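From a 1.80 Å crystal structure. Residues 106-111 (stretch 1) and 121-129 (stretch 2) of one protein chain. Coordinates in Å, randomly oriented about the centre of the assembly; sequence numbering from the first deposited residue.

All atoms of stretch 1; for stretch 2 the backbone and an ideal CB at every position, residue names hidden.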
ATOM      1  N   TRP A 106      -3.757 -15.997  -0.627  1.00 29.87           N
ATOM      2  CA  TRP A 106      -3.481 -14.571  -0.858  1.00 29.76           C
ATOM      3  C   TRP A 106      -2.115 -14.264  -0.312  1.00 28.56           C
ATOM      4  O   TRP A 106      -1.834 -14.586   0.846  1.00 28.66           O
ATOM      5  CB  TRP A 106      -4.496 -13.707  -0.139  1.00 30.18           C
ATOM      6  CG  TRP A 106      -5.818 -13.729  -0.754  1.00 31.60           C
ATOM      7  CD1 TRP A 106      -6.843 -14.591  -0.465  1.00 33.15           C
ATOM      8  CD2 TRP A 106      -6.299 -12.865  -1.789  1.00 33.58           C
ATOM      9  NE1 TRP A 106      -7.936 -14.314  -1.260  1.00 33.86           N
ATOM     10  CE2 TRP A 106      -7.631 -13.255  -2.076  1.00 33.60           C
ATOM     11  CE3 TRP A 106      -5.731 -11.800  -2.514  1.00 33.35           C
ATOM     12  CZ2 TRP A 106      -8.409 -12.610  -3.047  1.00 33.59           C
ATOM     13  CZ3 TRP A 106      -6.503 -11.159  -3.467  1.00 32.46           C
ATOM     14  CH2 TRP A 106      -7.831 -11.567  -3.729  1.00 33.12           C
ATOM     15  N   MET A 107      -1.255 -13.671  -1.134  1.00 26.34           N
ATOM     16  CA  MET A 107       0.061 -13.275  -0.680  1.00 24.81           C
ATOM     17  C   MET A 107       0.304 -11.813  -1.007  1.00 23.55           C
ATOM     18  O   MET A 107       0.422 -11.458  -2.188  1.00 21.72           O
ATOM     19  CB  MET A 107       1.162 -14.101  -1.331  1.00 24.51           C
ATOM     20  CG  MET A 107       2.456 -14.036  -0.602  1.00 24.30           C
ATOM     21  SD  MET A 107       3.883 -14.270  -1.619  1.00 28.18           S
ATOM     22  CE  MET A 107       4.055 -12.663  -2.428  1.00 27.93           C
ATOM     23  N   PRO A 108       0.371 -10.961   0.028  1.00 22.15           N
ATOM     24  CA  PRO A 108       0.871  -9.605  -0.268  1.00 20.87           C
ATOM     25  C   PRO A 108       2.351  -9.643  -0.556  1.00 20.34           C
ATOM     26  O   PRO A 108       3.107 -10.385   0.104  1.00 19.60           O
ATOM     27  CB  PRO A 108       0.611  -8.821   1.033  1.00 21.03           C
ATOM     28  CG  PRO A 108       0.504  -9.885   2.145  1.00 21.40           C
ATOM     29  CD  PRO A 108      -0.006 -11.155   1.446  1.00 22.86           C
ATOM     30  N   SER A 109       2.792  -8.849  -1.520  1.00 18.41           N
ATOM     31  CA  SER A 109       4.220  -8.703  -1.733  1.00 18.83           C
ATOM     32  C   SER A 109       4.716  -7.402  -1.110  1.00 18.46           C
ATOM     33  O   SER A 109       4.973  -7.320   0.112  1.00 18.38           O
ATOM     34  CB  SER A 109       4.583  -8.806  -3.225  1.00 18.80           C
ATOM     35  OG  SER A 109       3.867  -7.886  -4.045  1.00 19.88           O
ATOM     36  N   THR A 110       4.875  -6.385  -1.944  1.00 17.28           N
ATOM     37  CA  THR A 110       5.316  -5.104  -1.427  1.00 16.51           C
ATOM     38  C   THR A 110       4.152  -4.465  -0.662  1.00 16.13           C
ATOM     39  O   THR A 110       2.994  -4.513  -1.104  1.00 15.08           O
ATOM     40  CB  THR A 110       5.883  -4.191  -2.539  1.00 16.43           C
ATOM     41  OG1 THR A 110       7.257  -4.563  -2.812  1.00 16.86           O
ATOM     42  CG2 THR A 110       5.863  -2.728  -2.144  1.00 15.88           C
ATOM     43  N   MET A 111       4.482  -3.888   0.498  1.00 15.35           N
ATOM     44  CA  MET A 111       3.498  -3.200   1.347  1.00 15.93           C
ATOM     45  C   MET A 111       4.095  -1.892   1.800  1.00 14.84           C
ATOM     46  O   MET A 111       5.340  -1.749   1.915  1.00 15.98           O
ATOM     47  CB  MET A 111       3.087  -4.047   2.580  1.00 15.25           C
ATOM     48  CG  MET A 111       2.422  -5.394   2.224  1.00 15.95           C
ATOM     49  SD  MET A 111       2.157  -6.418   3.721  1.00 18.60           S
ATOM     50  CE  MET A 111       0.555  -5.833   4.183  1.00 17.91           C
ATOM     51  N   UNK A 121       8.560   0.146   4.147  1.00 15.77           N
ATOM     52  CA  UNK A 121       8.088  -0.677   3.035  1.00 15.41           C
ATOM     53  C   UNK A 121       8.835  -1.983   3.039  1.00 18.04           C
ATOM     54  O   UNK A 121       9.653  -2.220   3.939  1.00 17.75           O
ATOM     55  CB  UNK A 121       8.263   0.039   1.694  1.00 15.41           C
ATOM     56  N   UNK A 122       8.540  -2.836   2.069  1.00 17.89           N
ATOM     57  CA  UNK A 122       9.217  -4.127   1.961  1.00 18.99           C
ATOM     58  C   UNK A 122       9.027  -4.650   0.571  1.00 20.38           C
ATOM     59  O   UNK A 122       8.193  -4.141  -0.164  1.00 19.67           O
ATOM     60  CB  UNK A 122       8.696  -5.130   2.992  1.00 18.99           C
ATOM     61  N   UNK A 123       9.816  -5.655   0.193  1.00 20.22           N
ATOM     62  CA  UNK A 123       9.492  -6.468  -0.953  1.00 22.73           C
ATOM     63  C   UNK A 123       9.717  -7.915  -0.531  1.00 23.85           C
ATOM     64  O   UNK A 123      10.372  -8.174   0.500  1.00 23.51           O
ATOM     65  CB  UNK A 123      10.328  -6.088  -2.176  1.00 22.73           C
ATOM     66  N   UNK A 124       9.161  -8.828  -1.321  1.00 25.21           N
ATOM     67  CA  UNK A 124       9.212 -10.264  -1.065  1.00 26.70           C
ATOM     68  C   UNK A 124       9.836 -10.960  -2.262  1.00 27.82           C
ATOM     69  O   UNK A 124       9.537 -10.631  -3.409  1.00 28.04           O
ATOM     70  CB  UNK A 124       7.818 -10.824  -0.778  1.00 26.70           C
ATOM     71  N   UNK A 125      10.718 -11.924  -2.005  1.00 28.71           N
ATOM     72  CA  UNK A 125      11.227 -12.760  -3.087  1.00 29.96           C
ATOM     73  C   UNK A 125      11.377 -14.200  -2.597  1.00 31.27           C
ATOM     74  O   UNK A 125      11.296 -14.479  -1.394  1.00 30.93           O
ATOM     75  CB  UNK A 125      12.563 -12.224  -3.605  1.00 29.96           C
ATOM     76  N   UNK A 126      11.601 -15.104  -3.540  1.00 32.52           N
ATOM     77  CA  UNK A 126      11.544 -16.520  -3.249  1.00 34.00           C
ATOM     78  C   UNK A 126      10.473 -17.144  -4.111  1.00 33.84           C
ATOM     79  O   UNK A 126      10.174 -16.641  -5.186  1.00 34.60           O
ATOM     80  CB  UNK A 126      11.275 -16.775  -1.765  1.00 34.00           C
ATOM     81  N   UNK A 127       9.910 -18.245  -3.626  1.00 34.90           N
ATOM     82  CA  UNK A 127       9.067 -19.171  -4.414  1.00 34.78           C
ATOM     83  C   UNK A 127       7.654 -19.326  -3.804  1.00 33.98           C
ATOM     84  O   UNK A 127       6.651 -19.346  -4.521  1.00 34.88           O
ATOM     85  CB  UNK A 127       9.742 -20.541  -4.504  1.00 34.78           C
ATOM     86  N   UNK A 128       7.579 -19.436  -2.486  1.00 33.52           N
ATOM     87  CA  UNK A 128       6.286 -19.523  -1.786  1.00 32.99           C
ATOM     88  C   UNK A 128       5.248 -20.376  -2.520  1.00 33.30           C
ATOM     89  O   UNK A 128       4.079 -19.988  -2.671  1.00 32.23           O
ATOM     90  CB  UNK A 128       5.720 -18.117  -1.579  1.00 32.99           C
ATOM     91  N   UNK A 129       5.672 -21.549  -2.986  1.00 34.03           N
ATOM     92  CA  UNK A 129       4.737 -22.469  -3.635  1.00 34.78           C
ATOM     93  C   UNK A 129       5.196 -23.883  -3.329  1.00 35.83           C
ATOM     94  O   UNK A 129       6.403 -24.183  -3.450  1.00 35.57           O
ATOM     95  CB  UNK A 129       4.659 -22.227  -5.144  1.00 34.78           C
TER

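Position 121 lies beside the end of stretch 1. Its CA-to-CB bond points sideways, yet the ideal CB is only 3.4 Å from Met111 O. Thr110 CG2 is 5.3 Å from the same CB. A carbonyl this near favours a small side chain, and a short donor would be best placed to use it. Alanine would fit, and so would serine. The residue is Ser121. Ser121 OG donates a hydrogen bond to Met111 O at 2.7 Å. Ser121 CA also approaches Met111 O at 3.2 Å, in a CA-H...O contact.

At position 122 the ideal CB is 4.9 Å from Met111 O and 5.2 Å from Ser109 O, so a short side chain would reach neither. Further back along stretch 1 lie the carbonyls of Pro108 and Ser109, with the Met111 side chain close by. A long side chain would suit, and one with several donors at its end could serve both oxygens. Lysine or arginine are candidates. The residue is Arg122. Arg122 NE donates to Ser109 O at 2.9 Å with nearly straight geometry. Arg122 NH1 adds weak hydrogen bonds to Pro108 O at 3.1 Å and to Ser109 O at 3.3 Å. Both oxygens lie at the edge of the guanidinium, near its plane, where the N-H groups point. Met111 SD lies over one face, 3.6 Å from Arg122 CZ. The backbone contributes as well: Thr110 OG1 donates to Arg122 O at 2.8 Å.

Position 123 has a sideways CB, 3.5 Å from Thr110 OG1. That hydroxyl is already turned to the carbonyl of 122. Stretch 1 sets little limit beyond the CB, so many side chains would do. The residue is Tyr123. With chi1 at 52° (p), its ring leads away from stretch 1, and its OH is bonded elsewhere in the structure.

Position 124 points toward stretch 1. Its ideal CB is 4.3 Å from Ser109 CA and 4.5 Å from Met107 CE. A medium apolar side chain suits, such as valine or isoleucine. The residue is Val124. Val124 CG1 meets Met107 CE at 4.2 Å, and Val124 CG2 comes within 3.6 Å of Ser109 O. A water accepts from Val124 N at 3.0 Å and donates to Thr110 OG1 at 2.9 Å, linking the stretches.

Position 125 points away, and stretch 1 imposes nothing. It is Asn125. Position 126 has phi/psi of 120/-153, where a CB would jam against the preceding carbonyl oxygen. This alone calls for glycine, and Gly126 is found. Position 127 is out of reach and could be almost anything. It is His127.

Position 128 points toward stretch 1 again, with its ideal CB 4.3 Å from Met107 SD. An apolar or aromatic side chain would suit this sulfur. The residue is Tyr128. Met107 SD is 3.5 Å from Tyr128 CD2 and sits obliquely to the ring.

Position 129 is out of reach and unconstrained by stretch 1. It is Arg129.

Stretch 2, residues 121-129: SRYVNGHYR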
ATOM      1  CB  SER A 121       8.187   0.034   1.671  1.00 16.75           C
ATOM      2  OG  SER A 121       7.456  -0.703   0.680  1.00 14.96           O
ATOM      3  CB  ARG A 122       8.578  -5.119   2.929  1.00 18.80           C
ATOM      4  CG  ARG A 122       7.198  -5.522   2.541  1.00 18.24           C
ATOM      5  CD  ARG A 122       6.537  -6.424   3.566  1.00 18.72           C
ATOM      6  NE  ARG A 122       5.651  -7.354   2.892  1.00 17.93           N
ATOM      7  CZ  ARG A 122       5.104  -8.425   3.464  1.00 22.96           C
ATOM      8  NH1 ARG A 122       4.306  -9.216   2.769  1.00 20.77           N
ATOM      9  NH2 ARG A 122       5.357  -8.713   4.745  1.00 22.25           N
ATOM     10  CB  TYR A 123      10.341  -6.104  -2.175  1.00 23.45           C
ATOM     11  CG  TYR A 123      11.847  -6.075  -1.946  1.00 23.03           C
ATOM     12  CD1 TYR A 123      12.644  -7.223  -2.144  1.00 26.22           C
ATOM     13  CD2 TYR A 123      12.476  -4.920  -1.547  1.00 23.06           C
ATOM     14  CE1 TYR A 123      14.048  -7.192  -1.933  1.00 26.19           C
ATOM     15  CE2 TYR A 123      13.864  -4.872  -1.333  1.00 24.44           C
ATOM     16  CZ  TYR A 123      14.651  -6.022  -1.529  1.00 26.93           C
ATOM     17  OH  TYR A 123      16.039  -5.947  -1.306  1.00 27.43           O
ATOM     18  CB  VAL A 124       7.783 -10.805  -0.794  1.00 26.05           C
ATOM     19  CG1 VAL A 124       7.778 -12.284  -0.540  1.00 28.84           C
ATOM     20  CG2 VAL A 124       7.197 -10.104   0.430  1.00 26.41           C
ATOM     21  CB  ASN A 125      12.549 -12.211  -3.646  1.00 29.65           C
ATOM     22  CG  ASN A 125      13.617 -12.100  -2.589  1.00 30.54           C
ATOM     23  OD1 ASN A 125      13.763 -12.996  -1.753  1.00 33.98           O
ATOM     24  ND2 ASN A 125      14.385 -11.012  -2.616  1.00 31.48           N
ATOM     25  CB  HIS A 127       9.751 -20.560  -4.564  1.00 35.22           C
ATOM     26  CG  HIS A 127       9.005 -21.505  -5.461  1.00 37.19           C
ATOM     27  ND1 HIS A 127       8.833 -21.280  -6.811  1.00 38.98           N
ATOM     28  CD2 HIS A 127       8.370 -22.673  -5.195  1.00 39.16           C
ATOM     29  CE1 HIS A 127       8.133 -22.268  -7.341  1.00 39.82           C
ATOM     30  NE2 HIS A 127       7.829 -23.120  -6.379  1.00 38.69           N
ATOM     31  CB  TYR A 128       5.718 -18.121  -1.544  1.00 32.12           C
ATOM     32  CG  TYR A 128       4.765 -17.997  -0.368  1.00 31.49           C
ATOM     33  CD1 TYR A 128       5.198 -18.254   0.934  1.00 33.18           C
ATOM     34  CD2 TYR A 128       3.439 -17.584  -0.546  1.00 30.96           C
ATOM     35  CE1 TYR A 128       4.331 -18.111   2.031  1.00 30.95           C
ATOM     36  CE2 TYR A 128       2.571 -17.427   0.546  1.00 30.20           C
ATOM     37  CZ  TYR A 128       3.030 -17.701   1.831  1.00 30.59           C
ATOM     38  OH  TYR A 128       2.192 -17.554   2.921  1.00 31.93           O
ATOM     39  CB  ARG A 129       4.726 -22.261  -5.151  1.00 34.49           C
ATOM     40  CG  ARG A 129       3.730 -23.130  -5.887  1.00 33.57           C
ATOM     41  CD  ARG A 129       3.727 -22.839  -7.369  1.00 34.22           C
ATOM     42  NE  ARG A 129       3.298 -21.472  -7.658  1.00 32.17           N
ATOM     43  CZ  ARG A 129       2.031 -21.077  -7.687  1.00 33.32           C
ATOM     44  NH1 ARG A 129       1.040 -21.930  -7.441  1.00 30.18           N
ATOM     45  NH2 ARG A 129       1.753 -19.813  -7.964  1.00 34.06           N
TER
HETATM   46  O   HOH W   1       7.639  -7.376  -3.412  1.00 17.15           O
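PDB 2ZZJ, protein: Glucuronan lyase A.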